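Local coordinates for DNA polymerase (Pyrobaculum calidifontis, PDB 5MDN), which probably catalyses template-directed DNA synthesis, adding deoxyribonucleotides to a growing strand with release of diphosphate, as a family B DNA polymerase, at residues 125-136 with 148-159. Numbering follows the deposited sequence.
Sequences VVPCAWNVVEAR and EVVEWAGVEEGF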
ATOM      1  N   VAL A 125     -12.457   2.205 -20.302  1.00 51.57           N
ATOM      2  CA  VAL A 125     -12.673   3.284 -19.345  1.00 52.68           C
ATOM      3  C   VAL A 125     -11.484   3.327 -18.395  1.00 53.67           C
ATOM      4  O   VAL A 125     -11.221   2.364 -17.667  1.00 59.23           O
ATOM      5  CB  VAL A 125     -13.986   3.090 -18.575  1.00 52.90           C
ATOM      6  CG1 VAL A 125     -14.225   4.259 -17.630  1.00 52.79           C
ATOM      7  CG2 VAL A 125     -15.148   2.917 -19.535  1.00 53.65           C
ATOM      8  N   VAL A 126     -10.768   4.443 -18.394  1.00 53.10           N
ATOM      9  CA  VAL A 126      -9.589   4.627 -17.555  1.00 55.12           C
ATOM     10  C   VAL A 126      -9.956   5.591 -16.431  1.00 53.81           C
ATOM     11  O   VAL A 126     -10.384   6.721 -16.705  1.00 50.95           O
ATOM     12  CB  VAL A 126      -8.385   5.138 -18.367  1.00 57.70           C
ATOM     13  CG1 VAL A 126      -7.816   4.014 -19.221  1.00 58.20           C
ATOM     14  CG2 VAL A 126      -8.777   6.314 -19.256  1.00 60.15           C
ATOM     15  N   PRO A 127      -9.836   5.189 -15.167  1.00 50.84           N
ATOM     16  CA  PRO A 127     -10.174   6.100 -14.069  1.00 50.78           C
ATOM     17  C   PRO A 127      -9.133   7.196 -13.923  1.00 52.51           C
ATOM     18  O   PRO A 127      -7.963   7.026 -14.274  1.00 52.12           O
ATOM     19  CB  PRO A 127     -10.199   5.183 -12.840  1.00 49.54           C
ATOM     20  CG  PRO A 127      -9.294   4.058 -13.193  1.00 48.24           C
ATOM     21  CD  PRO A 127      -9.371   3.877 -14.685  1.00 48.93           C
ATOM     22  N   CYS A 128      -9.579   8.335 -13.393  1.00 54.98           N
ATOM     23  CA  CYS A 128      -8.714   9.494 -13.180  1.00 58.14           C
ATOM     24  C   CYS A 128      -8.025   9.908 -14.477  1.00 62.63           C
ATOM     25  O   CYS A 128      -6.827  10.194 -14.513  1.00 62.15           O
ATOM     26  CB  CYS A 128      -7.691   9.224 -12.076  1.00 57.80           C
ATOM     27  SG  CYS A 128      -8.403   8.870 -10.460  1.00 57.65           S
ATOM     28  N   ALA A 129      -8.803   9.938 -15.557  1.00 65.09           N
ATOM     29  CA  ALA A 129      -8.324  10.388 -16.855  1.00 62.89           C
ATOM     30  C   ALA A 129      -9.532  10.787 -17.686  1.00 61.88           C
ATOM     31  O   ALA A 129     -10.577  10.135 -17.618  1.00 64.15           O
ATOM     32  CB  ALA A 129      -7.510   9.304 -17.568  1.00 61.40           C
ATOM     33  N   TRP A 130      -9.385  11.853 -18.466  1.00 73.49           N
ATOM     34  CA  TRP A 130     -10.488  12.332 -19.290  1.00 71.99           C
ATOM     35  C   TRP A 130     -10.799  11.327 -20.393  1.00 73.04           C
ATOM     36  O   TRP A 130      -9.963  11.075 -21.268  1.00 71.38           O
ATOM     37  CB  TRP A 130     -10.154  13.693 -19.889  1.00 68.85           C
ATOM     38  CG  TRP A 130     -10.047  14.802 -18.894  1.00 66.55           C
ATOM     39  CD1 TRP A 130      -8.901  15.357 -18.404  1.00 66.44           C
ATOM     40  CD2 TRP A 130     -11.130  15.510 -18.282  1.00 64.33           C
ATOM     41  NE1 TRP A 130      -9.204  16.362 -17.517  1.00 66.52           N
ATOM     42  CE2 TRP A 130     -10.567  16.475 -17.425  1.00 65.03           C
ATOM     43  CE3 TRP A 130     -12.522  15.417 -18.373  1.00 64.69           C
ATOM     44  CZ2 TRP A 130     -11.348  17.342 -16.663  1.00 64.13           C
ATOM     45  CZ3 TRP A 130     -13.294  16.277 -17.617  1.00 63.14           C
ATOM     46  CH2 TRP A 130     -12.706  17.227 -16.773  1.00 63.97           C
ATOM     47  N   ASN A 131     -11.996  10.757 -20.352  1.00 68.08           N
ATOM     48  CA  ASN A 131     -12.482   9.865 -21.393  1.00 67.34           C
ATOM     49  C   ASN A 131     -13.424  10.615 -22.327  1.00 68.04           C
ATOM     50  O   ASN A 131     -14.006  11.639 -21.967  1.00 68.96           O
ATOM     51  CB  ASN A 131     -13.200   8.656 -20.786  1.00 65.04           C
ATOM     52  CG  ASN A 131     -12.261   7.731 -20.037  1.00 62.49           C
ATOM     53  OD1 ASN A 131     -11.968   6.624 -20.492  1.00 60.38           O
ATOM     54  ND2 ASN A 131     -11.792   8.176 -18.878  1.00 59.84           N
ATOM     55  N   VAL A 132     -13.574  10.088 -23.539  1.00 68.07           N
ATOM     56  CA  VAL A 132     -14.478  10.644 -24.539  1.00 69.68           C
ATOM     57  C   VAL A 132     -15.667   9.705 -24.672  1.00 68.01           C
ATOM     58  O   VAL A 132     -15.493   8.498 -24.877  1.00 64.41           O
ATOM     59  CB  VAL A 132     -13.774  10.844 -25.892  1.00 72.50           C
ATOM     60  CG1 VAL A 132     -14.706  11.527 -26.880  1.00 72.45           C
ATOM     61  CG2 VAL A 132     -12.497  11.650 -25.712  1.00 73.41           C
ATOM     62  N   VAL A 133     -16.872  10.258 -24.558  1.00 67.53           N
ATOM     63  CA  VAL A 133     -18.094   9.463 -24.503  1.00 70.25           C
ATOM     64  C   VAL A 133     -19.170  10.141 -25.334  1.00 72.06           C
ATOM     65  O   VAL A 133     -19.368  11.357 -25.233  1.00 71.93           O
ATOM     66  CB  VAL A 133     -18.601   9.269 -23.058  1.00 72.25           C
ATOM     67  CG1 VAL A 133     -18.531   7.809 -22.659  1.00 72.46           C
ATOM     68  CG2 VAL A 133     -17.818  10.143 -22.083  1.00 72.04           C
ATOM     69  N   GLU A 134     -19.859   9.355 -26.154  1.00 71.15           N
ATOM     70  CA  GLU A 134     -21.151   9.738 -26.700  1.00 74.91           C
ATOM     71  C   GLU A 134     -22.211   9.191 -25.756  1.00 72.17           C
ATOM     72  O   GLU A 134     -22.324   7.972 -25.586  1.00 69.89           O
ATOM     73  CB  GLU A 134     -21.332   9.191 -28.116  1.00 77.57           C
ATOM     74  CG  GLU A 134     -22.517   9.773 -28.867  1.00 78.72           C
ATOM     75  CD  GLU A 134     -22.802   9.035 -30.161  1.00 78.41           C
ATOM     76  OE1 GLU A 134     -21.853   8.464 -30.740  1.00 80.39           O
ATOM     77  OE2 GLU A 134     -23.972   9.027 -30.601  1.00 74.18           O
ATOM     78  N   ALA A 135     -22.982  10.082 -25.140  1.00 72.04           N
ATOM     79  CA  ALA A 135     -23.903   9.663 -24.091  1.00 76.17           C
ATOM     80  C   ALA A 135     -25.143  10.541 -24.096  1.00 78.43           C
ATOM     81  O   ALA A 135     -25.044  11.769 -24.016  1.00 81.53           O
ATOM     82  CB  ALA A 135     -23.224   9.713 -22.718  1.00 75.56           C
ATOM     83  N   ARG A 136     -26.303   9.896 -24.191  1.00 79.74           N
ATOM     84  CA  ARG A 136     -27.579  10.595 -24.159  1.00 79.79           C
ATOM     85  C   ARG A 136     -27.918  11.054 -22.750  1.00 78.72           C
ATOM     86  O   ARG A 136     -27.734  10.317 -21.781  1.00 76.01           O
ATOM     87  CB  ARG A 136     -28.681   9.662 -24.660  1.00 83.65           C
ATOM     88  CG  ARG A 136     -28.494   9.172 -26.080  1.00 88.81           C
ATOM     89  CD  ARG A 136     -29.561   8.160 -26.477  1.00 90.94           C
ATOM     90  NE  ARG A 136     -30.927   8.667 -26.375  1.00 93.52           N
ATOM     91  CZ  ARG A 136     -31.769   8.316 -25.407  1.00 92.82           C
ATOM     92  NH1 ARG A 136     -31.373   7.463 -24.473  1.00 93.80           N
ATOM     93  NH2 ARG A 136     -33.002   8.804 -25.372  1.00 88.73           N
ATOM     94  N   GLU A 148     -27.106   8.013 -20.330  1.00 66.85           N
ATOM     95  CA  GLU A 148     -26.994   6.695 -20.941  1.00 69.24           C
ATOM     96  C   GLU A 148     -25.834   6.719 -21.925  1.00 66.57           C
ATOM     97  O   GLU A 148     -25.841   7.506 -22.875  1.00 68.04           O
ATOM     98  CB  GLU A 148     -28.277   6.303 -21.671  1.00 74.79           C
ATOM     99  CG  GLU A 148     -29.366   5.695 -20.812  1.00 81.50           C
ATOM    100  CD  GLU A 148     -30.541   5.208 -21.644  1.00 87.86           C
ATOM    101  OE1 GLU A 148     -30.714   5.705 -22.778  1.00 92.71           O
ATOM    102  OE2 GLU A 148     -31.282   4.321 -21.170  1.00 94.70           O
ATOM    103  N   VAL A 149     -24.851   5.853 -21.710  1.00 62.37           N
ATOM    104  CA  VAL A 149     -23.684   5.820 -22.583  1.00 63.51           C
ATOM    105  C   VAL A 149     -24.067   5.123 -23.881  1.00 62.36           C
ATOM    106  O   VAL A 149     -24.746   4.087 -23.874  1.00 61.32           O
ATOM    107  CB  VAL A 149     -22.488   5.139 -21.894  1.00 65.76           C
ATOM    108  CG1 VAL A 149     -22.259   5.739 -20.517  1.00 67.52           C
ATOM    109  CG2 VAL A 149     -22.671   3.639 -21.796  1.00 64.69           C
ATOM    110  N   VAL A 150     -23.695   5.725 -25.003  1.00 67.78           N
ATOM    111  CA  VAL A 150     -23.860   5.076 -26.298  1.00 66.07           C
ATOM    112  C   VAL A 150     -22.604   4.310 -26.689  1.00 66.70           C
ATOM    113  O   VAL A 150     -22.666   3.124 -27.024  1.00 67.37           O
ATOM    114  CB  VAL A 150     -24.247   6.116 -27.368  1.00 64.27           C
ATOM    115  CG1 VAL A 150     -24.534   5.431 -28.694  1.00 62.88           C
ATOM    116  CG2 VAL A 150     -25.448   6.927 -26.907  1.00 63.93           C
ATOM    117  N   GLU A 151     -21.449   4.970 -26.652  1.00 68.26           N
ATOM    118  CA  GLU A 151     -20.197   4.318 -26.999  1.00 71.05           C
ATOM    119  C   GLU A 151     -19.048   5.080 -26.355  1.00 67.35           C
ATOM    120  O   GLU A 151     -19.027   6.314 -26.371  1.00 67.37           O
ATOM    121  CB  GLU A 151     -20.013   4.245 -28.519  1.00 75.76           C
ATOM    122  CG  GLU A 151     -18.813   3.430 -28.957  1.00 81.39           C
ATOM    123  CD  GLU A 151     -18.663   3.380 -30.461  1.00 87.62           C
ATOM    124  OE1 GLU A 151     -19.069   4.352 -31.131  1.00 90.18           O
ATOM    125  OE2 GLU A 151     -18.152   2.364 -30.973  1.00 91.74           O
ATOM    126  N   TRP A 152     -18.098   4.337 -25.790  1.00 65.33           N
ATOM    127  CA  TRP A 152     -16.868   4.917 -25.273  1.00 65.31           C
ATOM    128  C   TRP A 152     -15.840   5.047 -26.389  1.00 67.20           C
ATOM    129  O   TRP A 152     -15.585   4.089 -27.127  1.00 67.30           O
ATOM    130  CB  TRP A 152     -16.300   4.064 -24.138  1.00 62.76           C
ATOM    131  CG  TRP A 152     -17.128   4.062 -22.896  1.00 59.42           C
ATOM    132  CD1 TRP A 152     -18.202   3.266 -22.626  1.00 59.34           C
ATOM    133  CD2 TRP A 152     -16.936   4.884 -21.738  1.00 56.98           C
ATOM    134  NE1 TRP A 152     -18.698   3.548 -21.376  1.00 58.46           N
ATOM    135  CE2 TRP A 152     -17.939   4.538 -20.809  1.00 57.21           C
ATOM    136  CE3 TRP A 152     -16.016   5.880 -21.398  1.00 57.35           C
ATOM    137  CZ2 TRP A 152     -18.048   5.154 -19.564  1.00 56.93           C
ATOM    138  CZ3 TRP A 152     -16.127   6.493 -20.161  1.00 57.43           C
ATOM    139  CH2 TRP A 152     -17.135   6.127 -19.259  1.00 56.89           C
ATOM    140  N   ALA A 153     -15.250   6.232 -26.508  1.00 68.79           N
ATOM    141  CA  ALA A 153     -14.083   6.412 -27.361  1.00 67.86           C
ATOM    142  C   ALA A 153     -12.817   6.162 -26.552  1.00 70.65           C
ATOM    143  O   ALA A 153     -12.802   5.305 -25.663  1.00 77.14           O
ATOM    144  CB  ALA A 153     -14.069   7.811 -27.976  1.00 65.93           C
ATOM    145  N   GLY A 154     -11.756   6.898 -26.849  1.00 72.56           N
ATOM    146  CA  GLY A 154     -10.505   6.781 -26.127  1.00 72.93           C
ATOM    147  C   GLY A 154     -10.412   7.740 -24.961  1.00 72.20           C
ATOM    148  O   GLY A 154     -11.420   8.135 -24.365  1.00 69.47           O
ATOM    149  N   VAL A 155      -9.179   8.116 -24.629  1.00 66.74           N
ATOM    150  CA  VAL A 155      -8.890   9.091 -23.588  1.00 70.80           C
ATOM    151  C   VAL A 155      -8.128  10.250 -24.219  1.00 74.00           C
ATOM    152  O   VAL A 155      -7.373  10.067 -25.181  1.00 78.64           O
ATOM    153  CB  VAL A 155      -8.098   8.439 -22.425  1.00 72.01           C
ATOM    154  CG1 VAL A 155      -7.481   7.120 -22.876  1.00 72.03           C
ATOM    155  CG2 VAL A 155      -7.015   9.365 -21.873  1.00 73.00           C
ATOM    156  N   GLU A 156      -8.325  11.449 -23.675  1.00 69.87           N
ATOM    157  CA  GLU A 156      -7.609  12.631 -24.129  1.00 76.78           C
ATOM    158  C   GLU A 156      -6.589  13.037 -23.077  1.00 79.04           C
ATOM    159  O   GLU A 156      -6.848  12.937 -21.872  1.00 80.45           O
ATOM    160  CB  GLU A 156      -8.554  13.812 -24.384  1.00 83.66           C
ATOM    161  CG  GLU A 156      -9.262  14.295 -23.130  1.00 91.12           C
ATOM    162  CD  GLU A 156     -10.165  15.494 -23.350  1.00 96.65           C
ATOM    163  OE1 GLU A 156     -10.646  15.694 -24.487  1.00 98.89           O
ATOM    164  OE2 GLU A 156     -10.382  16.247 -22.373  1.00 96.19           O
ATOM    165  N   GLU A 157      -5.408  13.442 -23.531  1.00 85.79           N
ATOM    166  CA  GLU A 157      -4.436  14.007 -22.609  1.00 86.72           C
ATOM    167  C   GLU A 157      -4.996  15.290 -22.012  1.00 84.59           C
ATOM    168  O   GLU A 157      -5.483  16.165 -22.736  1.00 85.88           O
ATOM    169  CB  GLU A 157      -3.111  14.271 -23.324  1.00 91.81           C
ATOM    170  CG  GLU A 157      -2.338  13.012 -23.697  1.00 97.00           C
ATOM    171  CD  GLU A 157      -1.835  12.251 -22.480  1.00103.15           C
ATOM    172  OE1 GLU A 157      -2.622  11.486 -21.880  1.00105.19           O
ATOM    173  OE2 GLU A 157      -0.651  12.426 -22.116  1.00106.30           O
ATOM    174  N   GLY A 158      -4.929  15.404 -20.691  1.00 87.31           N
ATOM    175  CA  GLY A 158      -5.518  16.542 -20.016  1.00 82.58           C
ATOM    176  C   GLY A 158      -5.331  16.484 -18.516  1.00 78.07           C
ATOM    177  O   GLY A 158      -5.283  15.399 -17.928  1.00 82.34           O
ATOM    178  N   PHE A 159      -5.222  17.641 -17.892  1.00 73.35           N
ATOM    179  CA  PHE A 159      -4.908  17.686 -16.477  1.00 73.46           C
ATOM    180  C   PHE A 159      -6.152  17.429 -15.631  1.00 68.11           C
ATOM    181  O   PHE A 159      -7.277  17.674 -16.076  1.00 67.83           O
ATOM    182  CB  PHE A 159      -4.283  19.028 -16.110  1.00 77.14           C
ATOM    183  CG  PHE A 159      -2.916  19.233 -16.697  1.00 81.94           C
ATOM    184  CD1 PHE A 159      -1.779  18.788 -16.031  1.00 85.11           C
ATOM    185  CD2 PHE A 159      -2.768  19.852 -17.924  1.00 86.30           C
ATOM    186  CE1 PHE A 159      -0.523  18.968 -16.585  1.00 85.82           C
ATOM    187  CE2 PHE A 159      -1.523  20.036 -18.482  1.00 90.44           C
ATOM    188  CZ  PHE A 159      -0.397  19.596 -17.815  1.00 88.77           C
TER
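W152 turns its CG anti to the carbonyl carbon (chi1 -68°), and V125 sets CG2 anti to its own carbonyl carbon, with CG1 anti to the backbone N (chi1 -177°); together these torsions bring the V125 methyl over the indole. CG2 of V125 stands 3.4 Å from the centroid of the six-membered ring of W152, close to the ring normal, a CH-pi contact. V133 CG1 makes a second one on the opposite face, displaced toward the rim, 3.4 Å from W152 CE3. N131 CB meets the ring edge in plane, with the amide perpendicular to the indole. That amide also ties back the loop 126-131: N131 ND2 donates to V126 O (3.0 Å) and N131 OD1 accepts from V126 N.

Backbone bonds such as A153 N to V132 O (2.8 Å) zip 131-136 to 148-155 as an antiparallel hairpin. V150 and E151 both face E134, a classic beta bulge: V150 N binds E134 O at 2.7 Å, whereas the E151 N bond to the same oxygen is weak. W130 NE1 gives F159 O a nearly straight bond (2.7 Å), within the indole plane but above the carbonyl plane. At the far end, R136 NH1 forms a salt bridge with E148 OE1, at the guanidinium edge, the two planes 55° apart; R36 salt-bridges E148 OE2.

The hairpin borders a mixed sheet with strands 5-12, 17-24 and 30-35, consistent with the N-terminal domain of family B polymerases. Helix 115-123 packs on V125, V149 and W152, the Y119 hydroxyl hydrogen-bonded to W152 NE1, while helix 326-356 touches P127-A129.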